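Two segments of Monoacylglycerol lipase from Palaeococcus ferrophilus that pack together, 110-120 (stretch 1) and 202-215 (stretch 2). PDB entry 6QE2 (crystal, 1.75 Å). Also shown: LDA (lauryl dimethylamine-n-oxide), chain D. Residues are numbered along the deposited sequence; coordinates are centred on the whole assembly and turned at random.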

ATOM      1  N   SER A 110      -5.121   0.436   2.750  1.00 22.51           N
ATOM      2  CA  SER A 110      -6.152   0.314   1.729  1.00 23.87           C
ATOM      3  C   SER A 110      -5.870  -0.930   0.896  1.00 18.42           C
ATOM      4  O   SER A 110      -4.789  -1.052   0.317  1.00 21.10           O
ATOM      5  N   SER A 111      -6.849  -1.838   0.823  1.00 24.14           N
ATOM      6  CA  SER A 111      -6.736  -3.079   0.055  1.00 25.05           C
ATOM      7  C   SER A 111      -5.368  -3.745   0.196  1.00 22.37           C
ATOM      8  O   SER A 111      -4.720  -4.024  -0.820  1.00 23.31           O
ATOM      9  N   PRO A 112      -4.881  -4.000   1.411  1.00 21.69           N
ATOM     10  CA  PRO A 112      -3.529  -4.551   1.550  1.00 21.48           C
ATOM     11  C   PRO A 112      -3.441  -5.956   0.974  1.00 23.48           C
ATOM     12  O   PRO A 112      -4.405  -6.731   1.002  1.00 25.63           O
ATOM     13  N   ALA A 113      -2.275  -6.265   0.414  1.00 20.17           N
ATOM     14  CA  ALA A 113      -2.028  -7.561  -0.223  1.00 22.04           C
ATOM     15  C   ALA A 113      -1.791  -8.599   0.868  1.00 25.48           C
ATOM     16  O   ALA A 113      -0.664  -8.830   1.306  1.00 26.23           O
ATOM     17  N   LEU A 114      -2.878  -9.243   1.313  1.00 23.70           N
ATOM     18  CA  LEU A 114      -2.828 -10.198   2.413  1.00 21.78           C
ATOM     19  C   LEU A 114      -3.338 -11.582   2.029  1.00 25.04           C
ATOM     20  O   LEU A 114      -3.320 -12.494   2.866  1.00 26.53           O
ATOM     21  N   ALA A 115      -3.820 -11.749   0.805  1.00 27.29           N
ATOM     22  CA  ALA A 115      -4.283 -13.028   0.295  1.00 27.76           C
ATOM     23  C   ALA A 115      -3.991 -13.064  -1.195  1.00 31.74           C
ATOM     24  O   ALA A 115      -4.073 -12.036  -1.875  1.00 28.68           O
ATOM     25  N   LYS A 116      -3.632 -14.246  -1.686  1.00 33.17           N
ATOM     26  CA  LYS A 116      -3.350 -14.425  -3.104  1.00 36.30           C
ATOM     27  C   LYS A 116      -4.611 -14.192  -3.929  1.00 32.15           C
ATOM     28  O   LYS A 116      -5.709 -14.587  -3.536  1.00 34.05           O
ATOM     29  N   SER A 117      -4.449 -13.559  -5.086  1.00 23.39           N
ATOM     30  CA  SER A 117      -5.570 -13.429  -6.002  1.00 20.85           C
ATOM     31  C   SER A 117      -5.913 -14.798  -6.586  1.00 25.12           C
ATOM     32  O   SER A 117      -5.010 -15.582  -6.879  1.00 27.96           O
ATOM     33  N   PRO A 118      -7.199 -15.114  -6.763  1.00 25.32           N
ATOM     34  CA  PRO A 118      -7.556 -16.362  -7.466  1.00 28.43           C
ATOM     35  C   PRO A 118      -7.048 -16.406  -8.893  1.00 38.98           C
ATOM     36  O   PRO A 118      -6.965 -17.492  -9.479  1.00 37.41           O
ATOM     37  N   LYS A 119      -6.738 -15.248  -9.479  1.00 33.14           N
ATOM     38  CA  LYS A 119      -6.159 -15.176 -10.813  1.00 34.26           C
ATOM     39  C   LYS A 119      -4.693 -15.587 -10.827  1.00 36.35           C
ATOM     40  O   LYS A 119      -4.145 -15.847 -11.905  1.00 38.84           O
ATOM     41  N   THR A 120      -4.032 -15.606  -9.668  1.00 31.41           N
ATOM     42  CA  THR A 120      -2.628 -15.983  -9.602  1.00 30.02           C
ATOM     43  C   THR A 120      -2.535 -17.475  -9.315  1.00 32.59           C
ATOM     44  O   THR A 120      -2.849 -17.899  -8.192  1.00 32.15           O
ATOM     45  N   ALA A 202     -15.779  -6.690  -3.578  1.00 26.79           N
ATOM     46  CA  ALA A 202     -15.672  -7.358  -4.868  1.00 30.42           C
ATOM     47  C   ALA A 202     -14.243  -7.386  -5.387  1.00 35.93           C
ATOM     48  O   ALA A 202     -14.021  -7.717  -6.558  1.00 32.30           O
ATOM     49  N   ASP A 203     -13.275  -7.066  -4.533  1.00 29.28           N
ATOM     50  CA  ASP A 203     -11.870  -7.046  -4.911  1.00 30.46           C
ATOM     51  C   ASP A 203     -11.362  -8.475  -5.097  1.00 28.70           C
ATOM     52  O   ASP A 203     -11.390  -9.274  -4.156  1.00 32.17           O
ATOM     53  N   ILE A 204     -10.924  -8.810  -6.310  1.00 26.46           N
ATOM     54  CA  ILE A 204     -10.263 -10.090  -6.554  1.00 30.57           C
ATOM     55  C   ILE A 204      -8.762  -9.948  -6.762  1.00 28.44           C
ATOM     56  O   ILE A 204      -8.068 -10.970  -6.876  1.00 27.22           O
ATOM     57  N   ILE A 205      -8.237  -8.725  -6.827  1.00 26.09           N
ATOM     58  CA  ILE A 205      -6.791  -8.559  -6.912  1.00 25.12           C
ATOM     59  C   ILE A 205      -6.155  -8.852  -5.558  1.00 29.53           C
ATOM     60  O   ILE A 205      -5.137  -9.550  -5.468  1.00 24.27           O
ATOM     61  N   THR A 206      -6.741  -8.318  -4.485  1.00 22.41           N
ATOM     62  CA  THR A 206      -6.370  -8.650  -3.109  1.00 20.22           C
ATOM     63  C   THR A 206      -7.663  -9.042  -2.409  1.00 23.55           C
ATOM     64  O   THR A 206      -8.398  -8.177  -1.918  1.00 25.65           O
ATOM     65  N   PRO A 207      -8.001 -10.322  -2.396  1.00 24.82           N
ATOM     66  CA  PRO A 207      -9.258 -10.750  -1.772  1.00 27.41           C
ATOM     67  C   PRO A 207      -9.399 -10.215  -0.364  1.00 22.22           C
ATOM     68  O   PRO A 207      -8.512 -10.387   0.439  1.00 28.61           O
ATOM     69  N   PRO A 208     -10.541  -9.618  -0.055  1.00 28.35           N
ATOM     70  CA  PRO A 208     -10.766  -9.021   1.264  1.00 27.66           C
ATOM     71  C   PRO A 208     -10.648  -9.945   2.475  1.00 29.30           C
ATOM     72  O   PRO A 208     -10.367  -9.445   3.541  1.00 25.04           O
ATOM     73  N   GLU A 209     -10.800 -11.245   2.301  1.00 24.34           N
ATOM     74  CA  GLU A 209     -10.699 -12.152   3.424  1.00 20.55           C
ATOM     75  C   GLU A 209      -9.308 -12.062   4.042  1.00 22.21           C
ATOM     76  O   GLU A 209      -9.132 -12.361   5.207  1.00 22.85           O
ATOM     77  N   GLY A 210      -8.315 -11.657   3.256  1.00 26.40           N
ATOM     78  CA  GLY A 210      -6.988 -11.512   3.806  1.00 23.64           C
ATOM     79  C   GLY A 210      -6.999 -10.470   4.916  1.00 24.70           C
ATOM     80  O   GLY A 210      -6.413 -10.683   5.949  1.00 25.12           O
ATOM     81  N   SER A 211      -7.661  -9.345   4.691  1.00 24.45           N
ATOM     82  CA  SER A 211      -7.801  -8.308   5.712  1.00 24.44           C
ATOM     83  C   SER A 211      -8.664  -8.772   6.888  1.00 26.68           C
ATOM     84  O   SER A 211      -8.393  -8.461   8.033  1.00 26.47           O
ATOM     85  N   ARG A 212      -9.719  -9.512   6.585  1.00 24.08           N
ATOM     86  CA  ARG A 212     -10.584 -10.019   7.632  1.00 20.73           C
ATOM     87  C   ARG A 212      -9.805 -10.954   8.545  1.00 20.37           C
ATOM     88  O   ARG A 212      -9.992 -10.918   9.736  1.00 25.57           O
ATOM     89  N   ARG A 213      -8.956 -11.811   7.987  1.00 24.72           N
ATOM     90  CA  ARG A 213      -8.147 -12.685   8.824  1.00 29.19           C
ATOM     91  C   ARG A 213      -7.164 -11.891   9.664  1.00 29.45           C
ATOM     92  O   ARG A 213      -6.975 -12.159  10.824  1.00 25.98           O
ATOM     93  N   LEU A 214      -6.554 -10.882   9.061  1.00 26.90           N
ATOM     94  CA  LEU A 214      -5.590 -10.058   9.765  1.00 26.10           C
ATOM     95  C   LEU A 214      -6.238  -9.331  10.934  1.00 21.38           C
ATOM     96  O   LEU A 214      -5.670  -9.248  12.001  1.00 29.24           O
ATOM     97  N   PHE A 215      -7.457  -8.853  10.737  1.00 23.55           N
ATOM     98  CA  PHE A 215      -8.157  -8.131  11.772  1.00 28.57           C
ATOM     99  C   PHE A 215      -8.323  -9.015  13.004  1.00 26.50           C
ATOM    100  O   PHE A 215      -8.079  -8.587  14.112  1.00 29.94           O
TER

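Ala202 stays out of reach, so the contact opens at Asp203, whose CA-to-CB bond points toward stretch 1 and whose chi1 is t. Its carboxylate organises its own loop: OD1 accepts from Thr206 N at 3.0 Å and, weakly, from Ile205 N at 2.8 Å, while OD2 accepts from Thr206 OG1 at 2.7 Å. Water 1 carries this order across, donating to Asp203 OD2 and to Ser111 OG, both at 2.6 Å.

Ile204 (chi1 p) offers both backbone and side chain. Its O receives the one direct hydrogen bond between the stretches, from Ser117 OG at 2.7 Å, with Ser117 in t; the same OG accepts from Lys119 N at 3.1 Å, tying the turn to the anchor. Ile204 CB lies 4.3 Å from Pro118 CG. Ile205 points away, yet its O shares water 4 with Ala115 O, at 3.0 Å and 2.8 Å from the water oxygen.

Thr206 (chi1 p) divides its branches: OG1 serves Asp203, while CG2 sits 3.6 Å from Ala113 CA and 3.4 Å from CM2 of the bound LDA. Pro207 points toward stretch 1, its CB 4.2 Å from Ala115 CB and its CG 3.8 Å from Pro118 CD. Water 3 donates to Pro207 O at 2.8 Å and accepts from Leu114 N at 3.1 Å.

In the helix, Glu209 sends its end away to salt bridges with Arg212 and Arg213. Gly210 permits the close approach: an ideal CB would lie 2.8 Å from Leu114 C, a clash. Ala115 CB lies 3.9 Å from Gly210 CA. Ser211 (m) places OG 3.2 Å from Pro112 CG, and water 2 links that OG to Pro112 O, each 2.7 Å from the water oxygen. Leu214 (t) closes the contact, CD2 meeting Leu114 CD1 at 3.6 Å.

The rule: glycine where the backbones come closest, waters bridging polar gaps.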

ATOM      1  CB  SER A 110      -6.169   1.567   0.853  1.00 26.87           C
ATOM      2  OG  SER A 110      -6.689   1.301  -0.438  1.00 26.29           O
ATOM      3  CB  SER A 111      -7.010  -2.806  -1.428  1.00 23.38           C
ATOM      4  OG  SER A 111      -8.284  -2.205  -1.621  1.00 26.01           O
ATOM      5  CB  PRO A 112      -3.297  -4.550   3.066  1.00 21.88           C
ATOM      6  CG  PRO A 112      -4.674  -4.600   3.655  1.00 23.69           C
ATOM      7  CD  PRO A 112      -5.539  -3.816   2.719  1.00 22.61           C
ATOM      8  CB  ALA A 113      -0.842  -7.461  -1.179  1.00 22.68           C
ATOM      9  CB  LEU A 114      -3.636  -9.667   3.606  1.00 27.21           C
ATOM     10  CG  LEU A 114      -3.079  -8.390   4.242  1.00 23.51           C
ATOM     11  CD1 LEU A 114      -4.076  -7.801   5.216  1.00 21.83           C
ATOM     12  CD2 LEU A 114      -1.758  -8.680   4.941  1.00 23.55           C
ATOM     13  CB  ALA A 115      -5.778 -13.230   0.560  1.00 26.31           C
ATOM     14  CB  LYS A 116      -2.817 -15.841  -3.340  1.00 36.87           C
ATOM     15  CG  LYS A 116      -2.421 -16.160  -4.767  1.00 46.62           C
ATOM     16  CD  LYS A 116      -1.943 -17.601  -4.883  1.00 31.99           C
ATOM     17  CE  LYS A 116      -3.107 -18.574  -4.902  1.00 38.64           C
ATOM     18  NZ  LYS A 116      -4.072 -18.241  -5.984  1.00 36.70           N
ATOM     19  CB  SER A 117      -5.219 -12.466  -7.133  1.00 26.97           C
ATOM     20  OG  SER A 117      -6.223 -12.474  -8.133  1.00 29.49           O
ATOM     21  CB  PRO A 118      -9.090 -16.373  -7.410  1.00 31.95           C
ATOM     22  CG  PRO A 118      -9.474 -14.932  -7.180  1.00 31.81           C
ATOM     23  CD  PRO A 118      -8.393 -14.386  -6.303  1.00 25.26           C
ATOM     24  CB  LYS A 119      -6.312 -13.761 -11.374  1.00 33.96           C
ATOM     25  CG  LYS A 119      -7.752 -13.339 -11.588  1.00 39.25           C
ATOM     26  CD  LYS A 119      -8.477 -14.314 -12.506  1.00 46.83           C
ATOM     27  CE  LYS A 119      -9.925 -13.905 -12.717  1.00 58.02           C
ATOM     28  NZ  LYS A 119     -10.616 -14.779 -13.706  1.00 56.19           N
ATOM     29  CB  THR A 120      -1.906 -15.193  -8.522  1.00 33.81           C
ATOM     30  OG1 THR A 120      -2.111 -13.788  -8.729  1.00 34.72           O
ATOM     31  CG2 THR A 120      -0.419 -15.482  -8.564  1.00 32.06           C
ATOM     32  CB  ALA A 202     -16.587  -6.679  -5.888  1.00 33.09           C
ATOM     33  CB  ASP A 203     -11.089  -6.320  -3.815  1.00 28.46           C
ATOM     34  CG  ASP A 203      -9.625  -6.113  -4.142  1.00 29.40           C
ATOM     35  OD1 ASP A 203      -9.134  -6.601  -5.181  1.00 27.33           O
ATOM     36  OD2 ASP A 203      -8.960  -5.435  -3.330  1.00 26.01           O
ATOM     37  CB  ILE A 204     -10.907 -10.864  -7.725  1.00 39.49           C
ATOM     38  CG1 ILE A 204     -10.960 -10.029  -8.999  1.00 42.87           C
ATOM     39  CG2 ILE A 204     -12.309 -11.321  -7.346  1.00 42.08           C
ATOM     40  CD1 ILE A 204     -11.722 -10.735 -10.108  1.00 51.05           C
ATOM     41  CB  ILE A 205      -6.454  -7.137  -7.400  1.00 26.95           C
ATOM     42  CG1 ILE A 205      -6.938  -6.940  -8.838  1.00 29.23           C
ATOM     43  CG2 ILE A 205      -4.959  -6.882  -7.298  1.00 23.73           C
ATOM     44  CD1 ILE A 205      -6.873  -5.519  -9.320  1.00 30.04           C
ATOM     45  CB  THR A 206      -5.682  -7.477  -2.404  1.00 23.75           C
ATOM     46  OG1 THR A 206      -6.492  -6.305  -2.526  1.00 24.08           O
ATOM     47  CG2 THR A 206      -4.313  -7.189  -3.012  1.00 25.22           C
ATOM     48  CB  PRO A 207      -9.136 -12.265  -1.762  1.00 27.55           C
ATOM     49  CG  PRO A 207      -8.327 -12.550  -2.972  1.00 32.62           C
ATOM     50  CD  PRO A 207      -7.315 -11.444  -3.051  1.00 27.78           C
ATOM     51  CB  PRO A 208     -12.174  -8.425   1.161  1.00 26.29           C
ATOM     52  CG  PRO A 208     -12.780  -9.023  -0.046  1.00 30.35           C
ATOM     53  CD  PRO A 208     -11.658  -9.360  -0.973  1.00 26.65           C
ATOM     54  CB  GLU A 209     -11.045 -13.583   3.033  1.00 23.25           C
ATOM     55  CG  GLU A 209     -11.216 -14.512   4.216  1.00 28.97           C
ATOM     56  CD  GLU A 209     -12.432 -14.197   5.068  1.00 29.90           C
ATOM     57  OE1 GLU A 209     -13.361 -13.567   4.570  1.00 31.65           O
ATOM     58  OE2 GLU A 209     -12.458 -14.611   6.230  1.00 35.13           O
ATOM     59  CB  SER A 211      -8.336  -7.007   5.122  1.00 24.66           C
ATOM     60  OG  SER A 211      -7.316  -6.302   4.473  1.00 25.14           O
ATOM     61  CB  ARG A 212     -11.822 -10.708   7.060  1.00 21.99           C
ATOM     62  CG  ARG A 212     -12.660  -9.837   6.146  1.00 21.29           C
ATOM     63  CD  ARG A 212     -13.991 -10.482   5.786  1.00 28.92           C
ATOM     64  NE  ARG A 212     -14.707  -9.718   4.773  1.00 25.69           N
ATOM     65  CZ  ARG A 212     -14.832 -10.090   3.510  1.00 30.31           C
ATOM     66  NH1 ARG A 212     -14.308 -11.228   3.104  1.00 33.01           N
ATOM     67  NH2 ARG A 212     -15.487  -9.333   2.654  1.00 32.41           N
ATOM     68  CB  ARG A 213      -7.374 -13.710   8.010  1.00 25.00           C
ATOM     69  CG  ARG A 213      -8.212 -14.690   7.231  1.00 27.76           C
ATOM     70  CD  ARG A 213      -9.065 -15.573   8.119  1.00 34.60           C
ATOM     71  NE  ARG A 213     -10.417 -15.055   8.193  1.00 39.53           N
ATOM     72  CZ  ARG A 213     -11.015 -14.705   9.318  1.00 43.23           C
ATOM     73  NH1 ARG A 213     -12.246 -14.218   9.285  1.00 38.23           N
ATOM     74  NH2 ARG A 213     -10.389 -14.859  10.471  1.00 39.42           N
ATOM     75  CB  LEU A 214      -4.928  -9.042   8.841  1.00 23.32           C
ATOM     76  CG  LEU A 214      -3.879  -8.193   9.553  1.00 27.59           C
ATOM     77  CD1 LEU A 214      -2.686  -9.036   9.940  1.00 28.78           C
ATOM     78  CD2 LEU A 214      -3.442  -7.025   8.703  1.00 23.48           C
ATOM     79  CB  PHE A 215      -9.517  -7.710  11.237  1.00 25.36           C
ATOM     80  CG  PHE A 215     -10.347  -6.950  12.218  1.00 28.61           C
ATOM     81  CD1 PHE A 215     -10.171  -5.598  12.378  1.00 30.13           C
ATOM     82  CD2 PHE A 215     -11.307  -7.586  12.970  1.00 34.50           C
ATOM     83  CE1 PHE A 215     -10.934  -4.894  13.269  1.00 30.15           C
ATOM     84  CE2 PHE A 215     -12.077  -6.885  13.866  1.00 34.50           C
ATOM     85  CZ  PHE A 215     -11.887  -5.536  14.015  1.00 27.39           C
TER
HETATM   86  N1  LDA D 302      -0.455  -6.656  -5.517  1.00 50.61           N
HETATM   87  O1  LDA D 302      -0.113  -5.871  -4.624  1.00 56.81           O
HETATM   88  CM1 LDA D 302      -0.522  -5.936  -6.782  1.00 56.64           C
HETATM   89  CM2 LDA D 302      -1.752  -7.229  -5.183  1.00 39.38           C
HETATM   90  C1  LDA D 302       0.520  -7.719  -5.634  1.00 46.96           C
HETATM   91  C2  LDA D 302       0.293  -8.393  -6.971  1.00 35.48           C
HETATM   92  C3  LDA D 302       1.476  -9.278  -7.302  1.00 42.11           C
HETATM   93  C4  LDA D 302       1.198 -10.083  -8.559  1.00 48.25           C
HETATM   94  C5  LDA D 302       2.244 -11.164  -8.740  1.00 56.10           C
HETATM   95  C6  LDA D 302       2.235 -11.689 -10.163  1.00 50.53           C
HETATM   96  C7  LDA D 302       3.133 -12.906 -10.267  1.00 51.21           C
HETATM   97  C8  LDA D 302       4.362 -12.584 -11.090  1.00 50.67           C
HETATM   98  C9  LDA D 302       5.622 -13.028 -10.374  1.00 49.58           C
HETATM   99  C10 LDA D 302       6.274 -14.191 -11.105  1.00 63.25           C
HETATM  100  C11 LDA D 302       7.702 -14.410 -10.629  1.00 53.18           C
HETATM  101  C12 LDA D 302       8.309 -13.118 -10.145  1.00 49.40           C
HETATM  102  O   HOH W   1      -9.862  -4.255  -1.189  1.00 22.99           O
HETATM  103  O   HOH W   2      -6.936  -6.945   1.899  1.00 26.10           O
HETATM  104  O   HOH W   3      -5.931  -9.492   0.899  1.00 26.84           O
HETATM  105  O   HOH W   4      -2.874 -10.278  -3.623  1.00 29.81           O